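Local coordinates for gamma-glutamyltransferase 1 Threonine peptidase. MEROPS family T03 (PDB 7D9W) that transfers the gamma-glutamyl group of glutathione and related peptides to amino acids or water, at the interface of chains B and A. Coordinates in Å, arbitrary orientation; residue numbers count along the deposited sequence, not the author numbering. Chains: chain A, Gamma-glutamyltransferase 1 Threonine peptidase. MEROPS family T03; chain B, Gamma-glutamyltransferase 1 Threonine peptidase. MEROPS family T03.

The interface of chains B and A. Residues chain B 29-31; chain A 7, 177, 179, 190-191.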
loop_
_atom_site.group_PDB
_atom_site.type_symbol
_atom_site.label_atom_id
_atom_site.label_comp_id
_atom_site.label_asym_id
_atom_site.label_seq_id
_atom_site.Cartn_x
_atom_site.Cartn_y
_atom_site.Cartn_z
ATOM N N GLY B 29 15.330 -17.229 -14.598
ATOM C CA GLY B 29 15.988 -16.682 -13.431
ATOM C C GLY B 29 14.956 -16.119 -12.474
ATOM O O GLY B 29 13.762 -16.394 -12.580
ATOM N N GLY B 30 15.455 -15.327 -11.526
ATOM C CA GLY B 30 14.611 -14.545 -10.653
ATOM C C GLY B 30 14.593 -13.083 -11.075
ATOM O O GLY B 30 15.260 -12.665 -12.018
ATOM N N ALA B 31 13.801 -12.300 -10.350
ATOM C CA ALA B 31 13.734 -10.872 -10.618
ATOM C C ALA B 31 13.206 -10.152 -9.390
ATOM O O ALA B 31 12.462 -10.723 -8.587
ATOM C CB ALA B 31 12.845 -10.566 -11.831
ATOM N N VAL A 7 9.947 -12.331 -8.086
ATOM C CA VAL A 7 9.702 -13.631 -8.698
ATOM C C VAL A 7 10.992 -14.429 -8.555
ATOM O O VAL A 7 12.082 -13.887 -8.769
ATOM C CB VAL A 7 9.304 -13.490 -10.182
ATOM C CG1 VAL A 7 9.070 -14.852 -10.815
ATOM C CG2 VAL A 7 8.066 -12.619 -10.331
ATOM N N LEU A 177 11.977 -12.838 -18.079
ATOM C CA LEU A 177 11.484 -11.857 -17.129
ATOM C C LEU A 177 11.975 -10.471 -17.514
ATOM O O LEU A 177 13.066 -10.311 -18.065
ATOM C CB LEU A 177 11.957 -12.176 -15.712
ATOM C CG LEU A 177 11.579 -13.552 -15.170
ATOM C CD1 LEU A 177 12.661 -14.575 -15.488
ATOM C CD2 LEU A 177 11.333 -13.461 -13.677
ATOM N N THR A 179 11.631 -6.242 -15.752
ATOM C CA THR A 179 11.198 -5.442 -14.619
ATOM C C THR A 179 10.943 -4.007 -15.053
ATOM O O THR A 179 11.487 -3.525 -16.048
ATOM C CB THR A 179 12.247 -5.457 -13.501
ATOM O OG1 THR A 179 13.419 -4.764 -13.951
ATOM C CG2 THR A 179 12.603 -6.886 -13.141
ATOM N N MET A 190 15.993 -5.749 -11.152
ATOM C CA MET A 190 17.080 -6.603 -11.600
ATOM C C MET A 190 16.520 -7.977 -11.932
ATOM O O MET A 190 15.681 -8.502 -11.197
ATOM C CB MET A 190 18.175 -6.766 -10.535
ATOM C CG MET A 190 18.728 -5.484 -9.936
ATOM S SD MET A 190 19.767 -5.846 -8.494
ATOM C CE MET A 190 20.662 -4.307 -8.285
ATOM N N VAL A 191 16.990 -8.551 -13.029
ATOM C CA VAL A 191 16.787 -9.966 -13.310
ATOM C C VAL A 191 18.010 -10.711 -12.798
ATOM O O VAL A 191 19.151 -10.293 -13.035
ATOM C CB VAL A 191 16.564 -10.210 -14.810
ATOM C CG1 VAL A 191 16.346 -11.694 -15.083
ATOM C CG2 VAL A 191 15.376 -9.393 -15.296
#
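B:Ala31 and A:Val7 pair through their backbones as antiparallel neighbours, each giving and accepting one hydrogen bond. The amide N of B:Ala31 reaches O of A:Val7 at 2.8 Å. In return, N of A:Val7 meets O of B:Ala31 at 3.0 Å, nearly straight at the hydrogen (169°). In both bonds the donor is tilted somewhat from the plane of the carbonyl it meets. The other edge of B:Ala31 faces A:Val191 in a second antiparallel bridge, placing strand 30-34 of chain B between strands 2-7 and 188-192 of chain A. One sheet is thus built from both chains, as expected of the large and small subunits of a gamma-glutamyltransferase, which arise from one self-cleaved precursor. The centre of the contact lies about 21 Å from the nucleophile A:Thr1.

A:Leu177, and marginally CG2 of A:Thr179, touch the methyl side of B:Ala31. With CG of A:Leu177 anti to its carbonyl carbon (chi1 -57°), the forked end extends toward chain B. Its CD1 lies 3.6 Å from the B:Gly29 carbonyl O, while CD2 reaches B:Ala31 CB at 3.8 Å and also comes near that oxygen. Replacing A:Leu177 by alanine would probably open a gap beside the B:Ala31 methyl and strip the B:Gly29 carbonyl of its apolar neighbour. Beside B:Gly30, the CG1 branch of A:Val191, anti to its own backbone N (chi1 -180°), packs 3.4 Å from the glycine carbonyl O.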